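Local coordinates for hypothetical protein (Pseudomonas putida, PDB 2HLJ) that probably acts on acyl-CoA thioesters as a betainyl-CoA thiolase or related acyltransferase, having the fold of the hot-dog thioesterase superfamily, at residues A[4-17]-A[69-81]. Sequence-based numbering, arbitrary orientation.
Sequences ALITYRTTVQEDWV and EVKLGTEVWVQTQ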
loop_
_atom_site.group_PDB
_atom_site.type_symbol
_atom_site.label_atom_id
_atom_site.label_comp_id
_atom_site.label_asym_id
_atom_site.label_seq_id
_atom_site.Cartn_x
_atom_site.Cartn_y
_atom_site.Cartn_z
ATOM N N ALA A 4 14.793 -7.901 -17.806
ATOM C CA ALA A 4 14.425 -6.975 -16.755
ATOM C C ALA A 4 15.116 -7.262 -15.419
ATOM O O ALA A 4 15.475 -8.394 -15.113
ATOM C CB ALA A 4 12.956 -7.050 -16.545
ATOM N N LEU A 5 15.249 -6.222 -14.599
ATOM C CA LEU A 5 15.751 -6.380 -13.254
ATOM C C LEU A 5 14.703 -7.052 -12.350
ATOM O O LEU A 5 13.636 -6.496 -12.141
ATOM C CB LEU A 5 16.146 -5.010 -12.675
ATOM C CG LEU A 5 16.719 -5.027 -11.246
ATOM C CD1 LEU A 5 18.061 -5.790 -11.149
ATOM C CD2 LEU A 5 16.888 -3.626 -10.726
ATOM N N ILE A 6 15.036 -8.234 -11.822
ATOM C CA ILE A 6 14.249 -8.911 -10.786
ATOM C C ILE A 6 14.919 -8.686 -9.419
ATOM O O ILE A 6 16.084 -8.970 -9.236
ATOM C CB ILE A 6 14.092 -10.420 -11.089
ATOM C CG1 ILE A 6 13.324 -10.598 -12.390
ATOM C CG2 ILE A 6 13.360 -11.144 -9.962
ATOM C CD1 ILE A 6 13.253 -11.998 -12.884
ATOM N N THR A 7 14.168 -8.150 -8.464
ATOM C CA THR A 7 14.720 -7.750 -7.178
ATOM C C THR A 7 14.340 -8.691 -6.044
ATOM O O THR A 7 15.012 -8.736 -4.985
ATOM C CB THR A 7 14.266 -6.342 -6.850
ATOM O OG1 THR A 7 12.907 -6.195 -7.209
ATOM C CG2 THR A 7 15.048 -5.373 -7.658
ATOM N N TYR A 8 13.282 -9.467 -6.257
ATOM C CA TYR A 8 12.726 -10.269 -5.170
ATOM C C TYR A 8 11.868 -11.380 -5.718
ATOM O O TYR A 8 11.142 -11.175 -6.672
ATOM C CB TYR A 8 11.949 -9.381 -4.168
ATOM C CG TYR A 8 11.629 -10.088 -2.867
ATOM C CD1 TYR A 8 12.621 -10.312 -1.939
ATOM C CD2 TYR A 8 10.349 -10.561 -2.588
ATOM C CE1 TYR A 8 12.362 -10.953 -0.754
ATOM C CE2 TYR A 8 10.078 -11.225 -1.394
ATOM C CZ TYR A 8 11.096 -11.411 -0.480
ATOM O OH TYR A 8 10.894 -12.066 0.733
ATOM N N ARG A 9 11.996 -12.569 -5.134
ATOM C CA ARG A 9 11.139 -13.713 -5.461
ATOM C C ARG A 9 10.674 -14.363 -4.197
ATOM O O ARG A 9 11.450 -14.475 -3.237
ATOM C CB ARG A 9 11.899 -14.801 -6.213
ATOM C CG ARG A 9 12.680 -14.363 -7.406
ATOM C CD ARG A 9 13.459 -15.572 -7.947
ATOM N NE ARG A 9 14.191 -15.274 -9.166
ATOM C CZ ARG A 9 13.654 -15.259 -10.390
ATOM N NH1 ARG A 9 12.353 -15.516 -10.588
ATOM N NH2 ARG A 9 14.430 -14.979 -11.437
ATOM N N THR A 10 9.423 -14.838 -4.199
ATOM C CA THR A 10 8.890 -15.549 -3.039
ATOM C C THR A 10 7.696 -16.409 -3.476
ATOM O O THR A 10 7.244 -16.341 -4.627
ATOM C CB THR A 10 8.518 -14.576 -1.845
ATOM O OG1 THR A 10 8.262 -15.315 -0.647
ATOM C CG2 THR A 10 7.305 -13.711 -2.153
ATOM N N THR A 11 7.269 -17.280 -2.576
ATOM C CA THR A 11 6.064 -18.100 -2.751
ATOM C C THR A 11 5.026 -17.565 -1.761
ATOM O O THR A 11 5.340 -17.353 -0.596
ATOM C CB THR A 11 6.396 -19.599 -2.546
ATOM O OG1 THR A 11 7.298 -20.019 -3.569
ATOM C CG2 THR A 11 5.178 -20.481 -2.649
ATOM N N VAL A 12 3.803 -17.294 -2.231
ATOM C CA VAL A 12 2.732 -16.815 -1.342
ATOM C C VAL A 12 2.404 -17.859 -0.276
ATOM O O VAL A 12 1.979 -18.971 -0.593
ATOM C CB VAL A 12 1.480 -16.485 -2.105
ATOM C CG1 VAL A 12 0.304 -16.127 -1.167
ATOM C CG2 VAL A 12 1.776 -15.369 -3.136
ATOM N N GLN A 13 2.521 -17.433 0.981
ATOM C CA GLN A 13 2.386 -18.295 2.151
ATOM C C GLN A 13 0.970 -18.157 2.724
ATOM O O GLN A 13 0.287 -17.191 2.447
ATOM C CB GLN A 13 3.444 -17.917 3.220
ATOM C CG GLN A 13 4.106 -16.503 3.092
ATOM C CD GLN A 13 5.248 -16.283 4.102
ATOM O OE1 GLN A 13 6.427 -16.216 3.733
ATOM N NE2 GLN A 13 4.897 -16.159 5.365
ATOM N N GLU A 14 0.552 -19.146 3.509
ATOM C CA GLU A 14 -0.770 -19.178 4.093
ATOM C C GLU A 14 -1.047 -18.002 5.025
ATOM O O GLU A 14 -2.193 -17.629 5.174
ATOM C CB GLU A 14 -0.996 -20.474 4.846
ATOM C CG GLU A 14 -2.463 -20.793 5.078
ATOM C CD GLU A 14 -2.707 -22.238 5.554
ATOM O OE1 GLU A 14 -1.794 -23.090 5.438
ATOM O OE2 GLU A 14 -3.831 -22.501 6.034
ATOM N N ASP A 15 -0.027 -17.379 5.611
ATOM C CA ASP A 15 -0.332 -16.238 6.494
ATOM C C ASP A 15 -0.473 -14.914 5.757
ATOM O O ASP A 15 -0.719 -13.879 6.388
ATOM C CB ASP A 15 0.605 -16.132 7.707
ATOM C CG ASP A 15 2.048 -16.048 7.330
ATOM O OD1 ASP A 15 2.357 -16.099 6.119
ATOM O OD2 ASP A 15 2.874 -15.970 8.270
ATOM N N TRP A 16 -0.395 -14.959 4.430
ATOM C CA TRP A 16 -0.692 -13.788 3.597
ATOM C C TRP A 16 -2.032 -13.789 2.863
ATOM O O TRP A 16 -2.359 -12.821 2.144
ATOM C CB TRP A 16 0.404 -13.613 2.557
ATOM C CG TRP A 16 1.726 -13.222 3.118
ATOM C CD1 TRP A 16 2.013 -12.889 4.411
ATOM C CD2 TRP A 16 2.928 -13.086 2.395
ATOM N NE1 TRP A 16 3.308 -12.566 4.529
ATOM C CE2 TRP A 16 3.907 -12.660 3.304
ATOM C CE3 TRP A 16 3.280 -13.274 1.055
ATOM C CZ2 TRP A 16 5.235 -12.449 2.931
ATOM C CZ3 TRP A 16 4.593 -13.059 0.684
ATOM C CH2 TRP A 16 5.555 -12.645 1.617
ATOM N N VAL A 17 -2.814 -14.849 3.037
ATOM C CA VAL A 17 -4.016 -15.031 2.279
ATOM C C VAL A 17 -5.241 -15.004 3.177
ATOM O O VAL A 17 -5.145 -15.259 4.360
ATOM C CB VAL A 17 -4.000 -16.304 1.375
ATOM C CG1 VAL A 17 -2.729 -16.347 0.482
ATOM C CG2 VAL A 17 -4.133 -17.571 2.165
ATOM N N GLU A 69 -5.899 -11.235 -8.677
ATOM C CA GLU A 69 -5.777 -12.026 -7.451
ATOM C C GLU A 69 -4.585 -12.942 -7.566
ATOM O O GLU A 69 -4.209 -13.380 -8.662
ATOM C CB GLU A 69 -7.058 -12.831 -7.190
ATOM C CG GLU A 69 -7.222 -14.077 -8.081
ATOM C CD GLU A 69 -7.438 -13.743 -9.580
ATOM O OE1 GLU A 69 -7.892 -12.610 -9.900
ATOM O OE2 GLU A 69 -7.158 -14.618 -10.435
ATOM N N VAL A 70 -3.984 -13.242 -6.423
ATOM C CA VAL A 70 -2.862 -14.146 -6.377
ATOM C C VAL A 70 -3.183 -15.181 -5.329
ATOM O O VAL A 70 -3.543 -14.853 -4.202
ATOM C CB VAL A 70 -1.554 -13.388 -6.062
ATOM C CG1 VAL A 70 -0.400 -14.333 -6.019
ATOM C CG2 VAL A 70 -1.320 -12.293 -7.118
ATOM N N LYS A 71 -3.089 -16.438 -5.720
ATOM C CA LYS A 71 -3.556 -17.515 -4.895
ATOM C C LYS A 71 -2.421 -18.101 -4.034
ATOM O O LYS A 71 -1.228 -18.001 -4.357
ATOM C CB LYS A 71 -4.214 -18.614 -5.761
ATOM C CG LYS A 71 -5.461 -18.200 -6.548
ATOM C CD LYS A 71 -5.930 -19.361 -7.404
ATOM C CE LYS A 71 -7.160 -19.033 -8.252
ATOM N NZ LYS A 71 -8.352 -18.614 -7.449
ATOM N N LEU A 72 -2.808 -18.737 -2.945
ATOM C CA LEU A 72 -1.875 -19.558 -2.150
ATOM C C LEU A 72 -0.902 -20.396 -2.988
ATOM O O LEU A 72 -1.314 -21.098 -3.902
ATOM C CB LEU A 72 -2.662 -20.506 -1.265
ATOM C CG LEU A 72 -1.860 -21.366 -0.277
ATOM C CD1 LEU A 72 -1.155 -20.467 0.749
ATOM C CD2 LEU A 72 -2.811 -22.322 0.429
ATOM N N GLY A 73 0.391 -20.321 -2.663
ATOM C CA GLY A 73 1.416 -21.160 -3.302
ATOM C C GLY A 73 1.939 -20.641 -4.620
ATOM O O GLY A 73 2.855 -21.212 -5.209
ATOM N N THR A 74 1.397 -19.538 -5.098
ATOM C CA THR A 74 1.894 -18.970 -6.301
ATOM C C THR A 74 3.331 -18.467 -6.102
ATOM O O THR A 74 3.633 -17.776 -5.097
ATOM C CB THR A 74 0.995 -17.827 -6.763
ATOM O OG1 THR A 74 -0.350 -18.310 -6.908
ATOM C CG2 THR A 74 1.473 -17.296 -8.096
ATOM N N GLU A 75 4.216 -18.838 -7.040
ATOM C CA GLU A 75 5.588 -18.325 -7.073
ATOM C C GLU A 75 5.565 -17.015 -7.827
ATOM O O GLU A 75 5.183 -16.982 -8.977
ATOM C CB GLU A 75 6.521 -19.311 -7.768
ATOM C CG GLU A 75 6.659 -20.627 -6.983
ATOM C CD GLU A 75 7.108 -21.820 -7.856
ATOM O OE1 GLU A 75 6.323 -22.272 -8.728
ATOM O OE2 GLU A 75 8.230 -22.319 -7.630
ATOM N N VAL A 76 5.978 -15.946 -7.169
ATOM C CA VAL A 76 5.909 -14.632 -7.765
ATOM C C VAL A 76 7.272 -13.972 -7.682
ATOM O O VAL A 76 8.099 -14.346 -6.855
ATOM C CB VAL A 76 4.818 -13.724 -7.091
ATOM C CG1 VAL A 76 3.403 -14.309 -7.280
ATOM C CG2 VAL A 76 5.129 -13.425 -5.595
ATOM N N TRP A 77 7.484 -12.981 -8.536
ATOM C CA TRP A 77 8.681 -12.162 -8.493
ATOM C C TRP A 77 8.352 -10.709 -8.762
ATOM O O TRP A 77 7.327 -10.383 -9.382
ATOM C CB TRP A 77 9.761 -12.652 -9.497
ATOM C CG TRP A 77 9.492 -12.460 -10.935
ATOM C CD1 TRP A 77 9.744 -11.329 -11.681
ATOM C CD2 TRP A 77 8.972 -13.428 -11.848
ATOM N NE1 TRP A 77 9.392 -11.548 -12.988
ATOM C CE2 TRP A 77 8.902 -12.819 -13.112
ATOM C CE3 TRP A 77 8.531 -14.754 -11.715
ATOM C CZ2 TRP A 77 8.404 -13.483 -14.238
ATOM C CZ3 TRP A 77 8.057 -15.407 -12.836
ATOM C CH2 TRP A 77 7.978 -14.762 -14.072
ATOM N N VAL A 78 9.264 -9.841 -8.316
ATOM C CA VAL A 78 9.133 -8.406 -8.526
ATOM C C VAL A 78 10.105 -7.917 -9.557
ATOM O O VAL A 78 11.282 -8.251 -9.496
ATOM C CB VAL A 78 9.391 -7.629 -7.199
ATOM C CG1 VAL A 78 9.075 -6.167 -7.364
ATOM C CG2 VAL A 78 8.587 -8.231 -6.082
ATOM N N GLN A 79 9.616 -7.092 -10.494
ATOM C CA GLN A 79 10.479 -6.326 -11.383
ATOM C C GLN A 79 10.498 -4.875 -10.923
ATOM O O GLN A 79 9.506 -4.352 -10.453
ATOM C CB GLN A 79 9.998 -6.436 -12.851
ATOM C CG GLN A 79 10.361 -7.817 -13.399
ATOM C CD GLN A 79 9.805 -8.150 -14.750
ATOM O OE1 GLN A 79 9.668 -9.319 -15.047
ATOM N NE2 GLN A 79 9.467 -7.149 -15.569
ATOM N N THR A 80 11.644 -4.234 -11.029
ATOM C CA THR A 80 11.814 -2.915 -10.428
ATOM C C THR A 80 12.503 -2.003 -11.437
ATOM O O THR A 80 13.494 -2.394 -12.052
ATOM C CB THR A 80 12.613 -2.972 -9.147
ATOM O OG1 THR A 80 12.018 -3.898 -8.200
ATOM C CG2 THR A 80 12.725 -1.588 -8.538
ATOM N N GLN A 81 11.935 -0.824 -11.639
ATOM C CA GLN A 81 12.577 0.251 -12.423
ATOM C C GLN A 81 12.750 1.512 -11.582
ATOM O O GLN A 81 11.893 1.868 -10.738
ATOM C CB GLN A 81 11.751 0.613 -13.625
ATOM C CG GLN A 81 11.453 -0.525 -14.539
ATOM C CD GLN A 81 10.864 -0.052 -15.874
ATOM O OE1 GLN A 81 11.399 0.844 -16.506
ATOM N NE2 GLN A 81 9.775 -0.686 -16.303
HETATM O O HOH W 1 12.722 -4.090 -14.631
#
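Ile6 CD1 lies over one face of the Trp77 indole, 4.0 Å from the centroid of its five-membered ring and 24° off the normal, a CH-pi contact. Arg9 NH1 meets the ring obliquely, with guanidinium and indole planes 58° apart, while Ile6 CG2 covers one face of the guanidinium, so Ile6 packs against both flat groups. In the indole plane, the edge faces Gln79: CG sits there, and Trp77 NE1 donates to Gln79 OE1 at 3.0 Å, almost in the ring plane. With CG between the backbone N and the carbonyl carbon (chi1 70°), the indole lies where Ile6 covers a face and NE1 reaches Gln79; that nearly straight hydrogen bond helps to set the ring's turn. With an alanine in its place, Ile6 CD1 would probably lose its aromatic face and Gln79 OE1 its indole donor.

Beneath these side chains, strands 6-11 and 75-81 run antiparallel, their axes 4.7 Å apart. Strand 6-11 is the outermost one at this side of the chain's five-stranded sheet, consistent with the hot-dog fold, in which such a sheet wraps a long helix, here 25-43. Thr10 and Val76 form a hydrogen-bonded pair, Val76 N reaching Thr10 O at 2.9 Å and Thr10 N returning to Val76 O. On the helix-facing side, Thr7 OG1 and Thr80 OG1 share a 2.7 Å hydrogen bond, and His94 also bonds the latter.

Past the strands, at the type II turn 71-74, Val12 N donates to Thr74 O, and Val12 O accepts from Gly73 N at 2.9 Å. Within that turn, Lys71 O accepts both Thr74 N and OG1 from one face of its plane. Val12 CG2 packs on Val70 CG1 at 3.8 Å, and Leu72 CD1 rests against the backbone of Glu14, 3.5 Å from its N.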